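Local atomic coordinates of D-aminopeptidase (Burkholderia sp. LK4, PDB entry 5TZB), a protein that probably cleaves N-terminal beta-amino acid residues from peptides, as a beta-aminopeptidase of the Ntn-hydrolase type in peptidase family S58. Residues C[85-90]-C[281-286]; C[123-128]-C[164-169]; C[151-156]-C[364-369]; C[236-241]-C[375-380]. One frame throughout, in Å; residues are numbered along the deposited sequence.

Contact 1: C[85-90]-C[281-286]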
loop_
_atom_site.group_PDB
_atom_site.type_symbol
_atom_site.label_atom_id
_atom_site.label_comp_id
_atom_site.label_asym_id
_atom_site.label_seq_id
_atom_site.Cartn_x
_atom_site.Cartn_y
_atom_site.Cartn_z
ATOM N N GLY C 85 -2.441 9.559 9.761
ATOM C CA GLY C 85 -2.145 8.759 8.596
ATOM C C GLY C 85 -0.824 9.222 8.009
ATOM O O GLY C 85 -0.361 10.337 8.298
ATOM N N VAL C 86 -0.217 8.378 7.178
ATOM C CA VAL C 86 1.052 8.730 6.547
ATOM C C VAL C 86 0.979 8.571 5.045
ATOM O O VAL C 86 0.227 7.729 4.538
ATOM C CB VAL C 86 2.213 7.873 7.069
ATOM C CG1 VAL C 86 2.461 8.155 8.526
ATOM C CG2 VAL C 86 1.938 6.382 6.850
ATOM N N HIS C 87 1.757 9.383 4.328
ATOM C CA HIS C 87 1.975 9.129 2.917
ATOM C C HIS C 87 3.445 9.279 2.541
ATOM O O HIS C 87 4.111 10.239 2.944
ATOM C CB HIS C 87 1.145 10.052 2.008
ATOM C CG HIS C 87 1.420 9.799 0.560
ATOM N ND1 HIS C 87 0.777 8.806 -0.155
ATOM C CD2 HIS C 87 2.345 10.322 -0.282
ATOM C CE1 HIS C 87 1.266 8.762 -1.380
ATOM N NE2 HIS C 87 2.220 9.670 -1.486
ATOM N N VAL C 88 3.935 8.340 1.737
ATOM C CA VAL C 88 5.319 8.396 1.297
ATOM C C VAL C 88 5.417 8.638 -0.208
ATOM O O VAL C 88 5.044 7.788 -1.010
ATOM C CB VAL C 88 6.091 7.098 1.645
ATOM C CG1 VAL C 88 7.505 7.201 1.089
ATOM C CG2 VAL C 88 6.115 6.881 3.142
ATOM N N LEU C 89 5.892 9.825 -0.574
ATOM C CA LEU C 89 6.163 10.158 -1.962
ATOM C C LEU C 89 7.455 9.480 -2.415
ATOM O O LEU C 89 7.555 9.039 -3.553
ATOM C CB LEU C 89 6.255 11.691 -2.146
ATOM C CG LEU C 89 6.826 12.302 -3.433
ATOM C CD1 LEU C 89 6.145 11.793 -4.713
ATOM C CD2 LEU C 89 6.704 13.839 -3.342
ATOM N N ASN C 90 8.453 9.449 -1.536
ATOM C CA ASN C 90 9.739 8.816 -1.851
ATOM C C ASN C 90 10.467 8.393 -0.583
ATOM O O ASN C 90 11.040 9.235 0.115
ATOM C CB ASN C 90 10.614 9.777 -2.650
ATOM C CG ASN C 90 11.759 9.072 -3.374
ATOM O OD1 ASN C 90 11.553 8.463 -4.428
ATOM N ND2 ASN C 90 12.972 9.181 -2.830
ATOM N N ARG C 281 -1.638 15.111 0.272
ATOM C CA ARG C 281 -1.700 16.423 -0.379
ATOM C C ARG C 281 -0.407 17.210 -0.112
ATOM O O ARG C 281 -0.184 18.282 -0.688
ATOM C CB ARG C 281 -2.935 17.231 0.068
ATOM C CG ARG C 281 -4.309 16.644 -0.377
ATOM C CD ARG C 281 -4.105 15.655 -1.487
ATOM N NE ARG C 281 -5.228 15.297 -2.349
ATOM C CZ ARG C 281 -5.916 14.161 -2.282
ATOM N NH1 ARG C 281 -5.691 13.273 -1.324
ATOM N NH2 ARG C 281 -6.858 13.926 -3.179
ATOM N N ALA C 282 0.453 16.688 0.759
ATOM C CA ALA C 282 1.769 17.289 0.931
ATOM C C ALA C 282 2.582 17.182 -0.373
ATOM O O ALA C 282 3.375 18.080 -0.685
ATOM C CB ALA C 282 2.509 16.645 2.100
ATOM N N SER C 283 2.340 16.122 -1.152
ATOM C CA SER C 283 2.943 15.965 -2.495
ATOM C C SER C 283 2.609 17.165 -3.365
ATOM O O SER C 283 3.425 17.618 -4.164
ATOM C CB SER C 283 2.424 14.715 -3.216
ATOM O OG SER C 283 2.818 13.501 -2.591
ATOM N N VAL C 284 1.370 17.628 -3.252
ATOM C CA VAL C 284 0.897 18.730 -4.074
ATOM C C VAL C 284 1.616 20.018 -3.688
ATOM O O VAL C 284 2.100 20.756 -4.566
ATOM C CB VAL C 284 -0.630 18.895 -3.958
ATOM C CG1 VAL C 284 -1.104 20.049 -4.812
ATOM C CG2 VAL C 284 -1.313 17.604 -4.372
ATOM N N GLY C 285 1.708 20.301 -2.393
ATOM C CA GLY C 285 2.427 21.491 -1.964
ATOM C C GLY C 285 3.906 21.463 -2.358
ATOM O O GLY C 285 4.443 22.440 -2.902
ATOM N N LEU C 286 4.557 20.330 -2.098
ATOM C CA LEU C 286 5.982 20.153 -2.405
ATOM C C LEU C 286 6.259 20.301 -3.900
ATOM O O LEU C 286 7.230 20.951 -4.300
ATOM C CB LEU C 286 6.459 18.771 -1.915
ATOM C CG LEU C 286 7.855 18.283 -2.325
ATOM C CD1 LEU C 286 8.957 19.224 -1.816
ATOM C CD2 LEU C 286 8.085 16.828 -1.846
#

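Contact 2: C[123-128]-C[164-169]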
loop_
_atom_site.group_PDB
_atom_site.type_symbol
_atom_site.label_atom_id
_atom_site.label_comp_id
_atom_site.label_asym_id
_atom_site.label_seq_id
_atom_site.Cartn_x
_atom_site.Cartn_y
_atom_site.Cartn_z
ATOM N N ARG C 123 14.347 8.669 19.452
ATOM C CA ARG C 123 13.191 7.813 19.663
ATOM C C ARG C 123 13.192 7.204 21.067
ATOM O O ARG C 123 12.183 7.249 21.766
ATOM C CB ARG C 123 13.150 6.696 18.621
ATOM C CG ARG C 123 11.923 5.789 18.710
ATOM C CD ARG C 123 12.296 4.416 19.229
ATOM N NE ARG C 123 11.174 3.492 19.166
ATOM C CZ ARG C 123 11.035 2.417 19.935
ATOM N NH1 ARG C 123 11.953 2.115 20.843
ATOM N NH2 ARG C 123 9.974 1.639 19.778
ATOM N N ASP C 124 14.322 6.637 21.476
ATOM C CA ASP C 124 14.373 5.974 22.775
ATOM C C ASP C 124 14.338 6.989 23.916
ATOM O O ASP C 124 13.920 6.664 25.029
ATOM C CB ASP C 124 15.593 5.056 22.866
ATOM C CG ASP C 124 15.371 3.723 22.134
ATOM O OD1 ASP C 124 14.395 3.629 21.354
ATOM O OD2 ASP C 124 16.166 2.770 22.338
ATOM N N ALA C 125 14.755 8.222 23.635
ATOM C CA ALA C 125 14.639 9.290 24.623
ATOM C C ALA C 125 13.167 9.642 24.834
ATOM O O ALA C 125 12.749 9.937 25.945
ATOM C CB ALA C 125 15.424 10.514 24.190
ATOM N N LEU C 126 12.383 9.615 23.763
ATOM C CA LEU C 126 10.950 9.876 23.866
ATOM C C LEU C 126 10.246 8.731 24.614
ATOM O O LEU C 126 9.299 8.964 25.368
ATOM C CB LEU C 126 10.351 10.088 22.468
ATOM C CG LEU C 126 10.716 11.424 21.801
ATOM C CD1 LEU C 126 10.181 11.505 20.399
ATOM C CD2 LEU C 126 10.186 12.605 22.612
ATOM N N VAL C 127 10.740 7.503 24.447
ATOM C CA VAL C 127 10.214 6.390 25.227
ATOM C C VAL C 127 10.480 6.588 26.721
ATOM O O VAL C 127 9.559 6.489 27.549
ATOM C CB VAL C 127 10.818 5.050 24.809
ATOM C CG1 VAL C 127 10.373 3.981 25.778
ATOM C CG2 VAL C 127 10.410 4.702 23.379
ATOM N N ALA C 128 11.733 6.883 27.061
ATOM C CA ALA C 128 12.108 7.097 28.454
ATOM C C ALA C 128 11.278 8.208 29.084
ATOM O O ALA C 128 10.953 8.144 30.267
ATOM C CB ALA C 128 13.588 7.421 28.567
ATOM N N ALA C 164 19.209 14.617 26.465
ATOM C CA ALA C 164 19.129 15.924 27.108
ATOM C C ALA C 164 18.620 16.968 26.113
ATOM O O ALA C 164 17.862 17.864 26.476
ATOM C CB ALA C 164 20.494 16.330 27.687
ATOM N N HIS C 165 19.027 16.837 24.853
ATOM C CA HIS C 165 18.565 17.744 23.810
ATOM C C HIS C 165 17.090 17.518 23.507
ATOM O O HIS C 165 16.352 18.459 23.220
ATOM C CB HIS C 165 19.410 17.571 22.553
ATOM C CG HIS C 165 20.859 17.846 22.774
ATOM N ND1 HIS C 165 21.855 17.024 22.292
ATOM C CD2 HIS C 165 21.484 18.854 23.426
ATOM C CE1 HIS C 165 23.031 17.516 22.637
ATOM N NE2 HIS C 165 22.834 18.624 23.328
ATOM N N VAL C 166 16.659 16.264 23.573
ATOM C CA VAL C 166 15.257 15.952 23.378
ATOM C C VAL C 166 14.457 16.567 24.530
ATOM O O VAL C 166 13.373 17.095 24.331
ATOM C CB VAL C 166 14.999 14.431 23.299
ATOM C CG1 VAL C 166 13.530 14.164 23.150
ATOM C CG2 VAL C 166 15.759 13.811 22.128
ATOM N N GLN C 167 15.013 16.517 25.737
ATOM C CA GLN C 167 14.323 17.061 26.902
ATOM C C GLN C 167 14.206 18.584 26.843
ATOM O O GLN C 167 13.176 19.144 27.213
ATOM C CB GLN C 167 15.051 16.647 28.190
ATOM C CG GLN C 167 14.936 15.181 28.507
ATOM C CD GLN C 167 13.516 14.825 28.892
ATOM O OE1 GLN C 167 12.771 15.672 29.388
ATOM N NE2 GLN C 167 13.122 13.580 28.641
ATOM N N ARG C 168 15.232 19.236 26.316
ATOM C CA ARG C 168 15.204 20.679 26.080
ATOM C C ARG C 168 14.127 21.073 25.059
ATOM O O ARG C 168 13.437 22.082 25.242
ATOM C CB ARG C 168 16.600 21.155 25.646
ATOM C CG ARG C 168 17.580 21.238 26.831
ATOM C CD ARG C 168 19.018 21.599 26.455
ATOM N NE ARG C 168 19.172 22.663 25.473
ATOM C CZ ARG C 168 20.300 22.851 24.788
ATOM N NH1 ARG C 168 21.326 22.034 24.989
ATOM N NH2 ARG C 168 20.409 23.828 23.889
ATOM N N ALA C 169 14.003 20.311 23.974
ATOM C CA ALA C 169 12.955 20.588 22.983
ATOM C C ALA C 169 11.567 20.384 23.594
ATOM O O ALA C 169 10.659 21.192 23.393
ATOM C CB ALA C 169 13.130 19.704 21.746
HETATM O O HOH W 1 14.219 11.461 27.608
#

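Contact 3: C[151-156]-C[364-369]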
loop_
_atom_site.group_PDB
_atom_site.type_symbol
_atom_site.label_atom_id
_atom_site.label_comp_id
_atom_site.label_asym_id
_atom_site.label_seq_id
_atom_site.Cartn_x
_atom_site.Cartn_y
_atom_site.Cartn_z
ATOM N N GLY C 151 24.459 16.005 6.518
ATOM C CA GLY C 151 25.832 15.527 6.435
ATOM C C GLY C 151 26.871 16.503 5.912
ATOM O O GLY C 151 28.058 16.346 6.180
ATOM N N LEU C 152 26.435 17.522 5.181
ATOM C CA LEU C 152 27.368 18.493 4.615
ATOM C C LEU C 152 27.856 19.509 5.650
ATOM O O LEU C 152 29.065 19.718 5.807
ATOM C CB LEU C 152 26.727 19.218 3.430
ATOM C CG LEU C 152 27.709 19.973 2.526
ATOM C CD1 LEU C 152 28.699 19.026 1.842
ATOM C CD2 LEU C 152 26.937 20.773 1.493
ATOM N N LEU C 153 26.915 20.127 6.359
ATOM C CA LEU C 153 27.225 21.161 7.338
ATOM C C LEU C 153 27.424 20.616 8.742
ATOM O O LEU C 153 28.038 21.271 9.573
ATOM C CB LEU C 153 26.121 22.232 7.352
ATOM C CG LEU C 153 25.928 23.034 6.064
ATOM C CD1 LEU C 153 24.713 23.950 6.160
ATOM C CD2 LEU C 153 27.196 23.856 5.804
ATOM N N ASN C 154 26.905 19.417 8.997
ATOM C CA ASN C 154 26.950 18.811 10.329
ATOM C C ASN C 154 27.813 17.557 10.350
ATOM O O ASN C 154 27.872 16.821 9.361
ATOM C CB ASN C 154 25.534 18.452 10.802
ATOM C CG ASN C 154 25.515 17.809 12.179
ATOM O OD1 ASN C 154 26.041 18.368 13.145
ATOM N ND2 ASN C 154 24.940 16.610 12.268
ATOM N N ASP C 155 28.460 17.309 11.483
ATOM C CA ASP C 155 29.203 16.075 11.711
ATOM C C ASP C 155 28.204 14.956 12.008
ATOM O O ASP C 155 28.006 14.563 13.158
ATOM C CB ASP C 155 30.196 16.269 12.864
ATOM C CG ASP C 155 30.983 15.007 13.191
ATOM O OD1 ASP C 155 31.160 14.150 12.298
ATOM O OD2 ASP C 155 31.436 14.885 14.347
ATOM N N ILE C 156 27.579 14.436 10.960
ATOM C CA ILE C 156 26.435 13.558 11.146
ATOM C C ILE C 156 26.853 12.183 11.671
ATOM O O ILE C 156 26.049 11.487 12.299
ATOM C CB ILE C 156 25.615 13.401 9.839
ATOM C CG1 ILE C 156 24.206 12.885 10.157
ATOM C CG2 ILE C 156 26.349 12.510 8.814
ATOM C CD1 ILE C 156 23.254 12.828 8.964
ATOM N N ALA C 364 32.122 23.852 3.907
ATOM C CA ALA C 364 31.037 24.079 2.964
ATOM C C ALA C 364 30.320 25.381 3.312
ATOM O O ALA C 364 30.190 25.741 4.487
ATOM C CB ALA C 364 30.067 22.901 2.965
ATOM N N ARG C 365 29.881 26.098 2.286
ATOM C CA ARG C 365 29.163 27.347 2.491
ATOM C C ARG C 365 27.827 27.312 1.770
ATOM O O ARG C 365 27.745 26.926 0.599
ATOM C CB ARG C 365 29.994 28.543 2.006
ATOM N N VAL C 366 26.776 27.700 2.477
ATOM C CA VAL C 366 25.481 27.819 1.843
ATOM C C VAL C 366 24.956 29.225 2.151
ATOM O O VAL C 366 25.167 29.762 3.245
ATOM C CB VAL C 366 24.497 26.714 2.317
ATOM C CG1 VAL C 366 24.116 26.898 3.782
ATOM C CG2 VAL C 366 23.248 26.683 1.447
ATOM N N GLU C 367 24.321 29.840 1.161
ATOM C CA GLU C 367 23.755 31.171 1.331
ATOM C C GLU C 367 22.277 31.064 1.656
ATOM O O GLU C 367 21.590 30.167 1.159
ATOM C CB GLU C 367 23.933 32.015 0.068
ATOM C CG GLU C 367 25.353 32.465 -0.192
ATOM C CD GLU C 367 25.460 33.403 -1.385
ATOM O OE1 GLU C 367 24.543 34.230 -1.579
ATOM O OE2 GLU C 367 26.476 33.328 -2.112
ATOM N N GLY C 368 21.798 31.957 2.515
ATOM C CA GLY C 368 20.370 32.136 2.677
ATOM C C GLY C 368 19.862 32.727 1.375
ATOM O O GLY C 368 20.572 33.500 0.729
ATOM N N LEU C 369 18.648 32.352 0.986
ATOM C CA LEU C 369 18.031 32.854 -0.237
ATOM C C LEU C 369 18.065 34.392 -0.292
ATOM O O LEU C 369 18.468 34.984 -1.295
ATOM C CB LEU C 369 16.600 32.339 -0.339
ATOM C CG LEU C 369 15.697 32.899 -1.436
ATOM C CD1 LEU C 369 16.284 32.696 -2.828
ATOM C CD2 LEU C 369 14.329 32.255 -1.309
#

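Contact 4: C[236-241]-C[375-380]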
loop_
_atom_site.group_PDB
_atom_site.type_symbol
_atom_site.label_atom_id
_atom_site.label_comp_id
_atom_site.label_asym_id
_atom_site.label_seq_id
_atom_site.Cartn_x
_atom_site.Cartn_y
_atom_site.Cartn_z
ATOM N N GLY C 236 13.725 30.109 -9.532
ATOM C CA GLY C 236 14.964 29.350 -9.575
ATOM C C GLY C 236 15.774 29.542 -10.853
ATOM O O GLY C 236 17.010 29.492 -10.833
ATOM N N GLU C 237 15.077 29.748 -11.968
ATOM C CA GLU C 237 15.729 29.872 -13.266
ATOM C C GLU C 237 16.569 31.145 -13.376
ATOM O O GLU C 237 17.528 31.192 -14.143
ATOM C CB GLU C 237 14.685 29.839 -14.381
ATOM C CG GLU C 237 13.956 28.502 -14.497
ATOM C CD GLU C 237 12.958 28.458 -15.650
ATOM O OE1 GLU C 237 12.922 29.410 -16.461
ATOM O OE2 GLU C 237 12.227 27.454 -15.760
ATOM N N VAL C 238 16.230 32.167 -12.596
ATOM C CA VAL C 238 17.019 33.400 -12.610
ATOM C C VAL C 238 17.873 33.529 -11.340
ATOM O O VAL C 238 18.326 34.626 -10.994
ATOM C CB VAL C 238 16.125 34.665 -12.754
ATOM C CG1 VAL C 238 15.363 34.629 -14.069
ATOM C CG2 VAL C 238 15.163 34.777 -11.591
ATOM N N LEU C 239 18.093 32.407 -10.654
ATOM C CA LEU C 239 18.918 32.404 -9.448
ATOM C C LEU C 239 20.063 31.396 -9.543
ATOM O O LEU C 239 20.680 31.050 -8.535
ATOM C CB LEU C 239 18.058 32.105 -8.213
ATOM C CG LEU C 239 17.083 33.178 -7.717
ATOM C CD1 LEU C 239 16.274 32.644 -6.556
ATOM C CD2 LEU C 239 17.814 34.458 -7.304
ATOM N N ARG C 240 20.336 30.906 -10.748
ATOM C CA ARG C 240 21.417 29.944 -10.924
ATOM C C ARG C 240 22.805 30.500 -10.620
ATOM O O ARG C 240 23.702 29.739 -10.270
ATOM C CB ARG C 240 21.404 29.343 -12.332
ATOM C CG ARG C 240 20.149 28.547 -12.655
ATOM C CD ARG C 240 20.284 27.902 -14.020
ATOM N NE ARG C 240 19.396 28.510 -15.000
ATOM C CZ ARG C 240 18.505 27.834 -15.718
ATOM N NH1 ARG C 240 18.404 26.515 -15.590
ATOM N NH2 ARG C 240 17.734 28.477 -16.586
ATOM N N HIS C 241 22.983 31.811 -10.739
ATOM C CA HIS C 241 24.312 32.419 -10.597
ATOM C C HIS C 241 24.837 32.392 -9.155
ATOM O O HIS C 241 26.046 32.431 -8.925
ATOM C CB HIS C 241 24.272 33.871 -11.097
ATOM C CG HIS C 241 23.285 34.722 -10.364
ATOM N ND1 HIS C 241 21.929 34.667 -10.611
ATOM C CD2 HIS C 241 23.453 35.639 -9.381
ATOM C CE1 HIS C 241 21.301 35.511 -9.808
ATOM N NE2 HIS C 241 22.204 36.114 -9.052
ATOM N N LEU C 375 12.635 38.870 -3.780
ATOM C CA LEU C 375 11.741 39.877 -4.346
ATOM C C LEU C 375 12.228 40.301 -5.734
ATOM O O LEU C 375 11.412 40.437 -6.650
ATOM C CB LEU C 375 11.613 41.084 -3.409
ATOM C CG LEU C 375 10.765 40.874 -2.146
ATOM C CD1 LEU C 375 10.930 42.037 -1.194
ATOM C CD2 LEU C 375 9.283 40.702 -2.503
ATOM N N ASP C 376 13.547 40.458 -5.907
ATOM C CA ASP C 376 14.100 40.808 -7.222
ATOM C C ASP C 376 13.869 39.741 -8.271
ATOM O O ASP C 376 13.580 40.040 -9.433
ATOM C CB ASP C 376 15.607 41.082 -7.155
ATOM C CG ASP C 376 15.931 42.412 -6.518
ATOM O OD1 ASP C 376 15.021 43.259 -6.419
ATOM O OD2 ASP C 376 17.107 42.616 -6.145
ATOM N N ALA C 377 14.087 38.495 -7.880
ATOM C CA ALA C 377 13.913 37.393 -8.802
ATOM C C ALA C 377 12.438 37.249 -9.181
ATOM O O ALA C 377 12.122 36.970 -10.331
ATOM C CB ALA C 377 14.469 36.125 -8.209
ATOM N N LEU C 378 11.540 37.434 -8.218
ATOM C CA LEU C 378 10.101 37.389 -8.495
ATOM C C LEU C 378 9.708 38.452 -9.533
ATOM O O LEU C 378 8.950 38.172 -10.474
ATOM C CB LEU C 378 9.294 37.583 -7.210
ATOM C CG LEU C 378 9.139 36.298 -6.390
ATOM C CD1 LEU C 378 8.661 36.616 -5.006
ATOM C CD2 LEU C 378 8.195 35.336 -7.085
ATOM N N ARG C 379 10.232 39.667 -9.365
ATOM C CA ARG C 379 9.921 40.739 -10.301
ATOM C C ARG C 379 10.435 40.431 -11.692
ATOM O O ARG C 379 9.715 40.615 -12.667
ATOM C CB ARG C 379 10.533 42.061 -9.834
ATOM C CG ARG C 379 10.469 43.164 -10.889
ATOM C CD ARG C 379 11.233 44.400 -10.443
ATOM N NE ARG C 379 11.058 45.541 -11.345
ATOM C CZ ARG C 379 10.164 46.508 -11.154
ATOM N NH1 ARG C 379 10.072 47.514 -12.018
ATOM N NH2 ARG C 379 9.358 46.465 -10.101
ATOM N N GLU C 380 11.636 39.866 -11.760
ATOM C CA GLU C 380 12.299 39.545 -13.022
ATOM C C GLU C 380 11.509 38.573 -13.888
ATOM O O GLU C 380 11.598 38.634 -15.122
ATOM C CB GLU C 380 13.696 38.967 -12.742
ATOM C CG GLU C 380 14.527 38.607 -13.977
ATOM C CD GLU C 380 15.972 38.259 -13.631
ATOM O OE1 GLU C 380 16.382 38.481 -12.470
ATOM O OE2 GLU C 380 16.697 37.745 -14.513
HETATM O O HOH W 2 19.422 36.770 -12.992
#

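Contact 1: C[85-90]-C[281-286]
H87 is the first residue of 85-90 to reach the helix; V86 before it and V88 after it contact helix 98-104. With CG anti to the backbone N (chi1 178°), the H87 imidazole swings out from the strand until CD2 lies 4.0 Å from OG of S283. The approach is oblique to the ring and amounts to van der Waals contact, while NE2 hydrogen-bonds OE1 of Q280 in the second subunit. At L89 the chain rounds a corner and the side chain drops toward the helix. Its CB stands 3.9 Å from S283 OG, so the same hydroxyl oxygen touches both the histidine ring and the leucine. One methyl branch of L89 carries the apolar part, CD2 meeting CD2 of L286 at 3.6 Å, where the two leucines cross obliquely. F301 of strand 298-305 touches both L89 and S283. N90 closes the segment: its OD1 takes bonds from R281 NH2 and R277 NH2 of the second subunit. L89 and N90 together face D299 across the sheet, a classic beta bulge. Helix 272-289 laid on the face of a mixed beta sheet in this way is consistent with a helix layer of the alpha-beta-beta-alpha sandwich of Ntn hydrolases.

Contact 2: C[123-128]-C[164-169]
NE2 of Q167 is gripped twice: it gives one hydrogen bond to a water at 2.6 Å and another to OD1 of N129, just past the 123-128 segment. That water donates a hydrogen bond to the backbone O of A125, 2.7 Å away, and so stitches the two helices along one border. Q167 bends at both chi1 and chi2, which brings its amide nearer the other helix. Beside the bridge the contact is purely apolar and V166 is its centre. Its two methyls divide the work: CG2 rests on CB of A125 at 3.9 Å, while CG1 touches CD2 of L126 at 3.7 Å. The L126 and V166 side chains meet at about a right angle. On the far flank of the first helix, R123 NH1 makes a nearly straight salt bridge to OD1 of D124 (2.9 Å, 172°), reaching the carboxylate on its syn side but 31° out of its plane. D124 and R123 also bind the third subunit, D124 OD1 and OD2 taking the backbone N of G120 and A121 there. Helix 119-129 is thus wedged between that subunit and helix 163-172, with L126 resting on V145 of strand 144-148 and H165 packing on strand 48-56.

Contact 3: C[151-156]-C[364-369]
L152 and L153 meet A364 and V366 through carbon contacts, and no hydrogen bond joins the two segments. Among the apolar pairs, the L152 side chain comes up to the single methyl of A364, CG standing 3.8 Å from its CB and CD2 a little farther off. L153 spreads its two branches over the strand. CD1 meets CG1 of V366 at 3.8 Å, the two side chains crossing at about a right angle, while CD2 lies 4.1 Å from CB of A364. The V366 methyl that does the touching sits between its own backbone N and carbonyl carbon (chi1 68°), which leaves it directed at the leucine. A364 and V366 both point toward the leucines, as alternate residues of a strand should, and R365 between them points away. The other kind of contact pairs a methyl with a carbonyl: L153 CD2 also lies 3.8 Å from the backbone O of A364, a van der Waals touch. Polar ties bind the loop to its surroundings instead. L152 O receives NH1 of R362 and L153 O receives OG of S361, so both leucine carbonyls are held by the hairpin that carries A364. Farther along, N154 OD1 takes the backbone N of R64. The loop following strand 144-148 therefore lies against the two-stranded hairpin 359-361/364-366, with I190 of strand 190-191 touching both leucines, K195 of strand 194-195 packing on V366, and strand 63-71 flanking the N154 end.

Contact 4: C[236-241]-C[375-380]
V238 and E380 reach toward each other from the two sides where a loop, entered through a 3-10 turn, packs against the closing end of helix 371-380. The valine carries this loop-on-helix contact and uses two sides of itself. CG2, which occupies the position between its own backbone N and carbonyl carbon, lies on CB of A377 at 3.7 Å. The other methyl, CG1, faces the glutamate and comes within 3.4 Å of OE2. E380 reaches that far because it runs out straight: CG is anti to the backbone N (chi1 -179°) and the chain stays extended beyond it, so that the carboxylate carbon CD ends 3.7 Å from CB of V238. The carboxylate is laid beside a hydrocarbon group and is well exposed; E380 also touches a crystal neighbour, which may influence where the side chain rests. L239 adds the second apolar contact from the loop, its CD2 meeting CB of A377 at 3.8 Å, so the valine and the leucine both press on that methyl, from roughly perpendicular directions. V235, just before the segment, packs on A377 too. The loop keeps its shape through a backbone bond from L239 N to G236 O, while L239 O takes NH1 of R225. On its other flank E237 forms a salt bridge with R29 of the second subunit. The H241 ring lies with its edge toward V238 O, and that same oxygen accepts a hydrogen bond from a water 3.1 Å away, which also donates to OE2 of E380, a long bond at 3.3 Å.

Contacts 3 and 4 are neighbours: L369 CD1 of 364-369 packs on L239 CD1 of 236-241 at 3.7 Å, and strand 364-366 is followed, after a short connection, by helix 371-380. The others stand apart. Contact 2 is nested in the chain loop closed by contact 1, yet their centres are about 27 Å apart on opposite sides of the chain's centre; contacts 2 and 4 are farther apart, about 41 Å between centres. Contacts 1 and 4 both reach the second subunit, and contacts 1 and 2 the third. Through L286 on I260, contact 1 adjoins the start of strand 260-266, just after the unmodelled 247-258, probably near the self-cleavage site expected of this family.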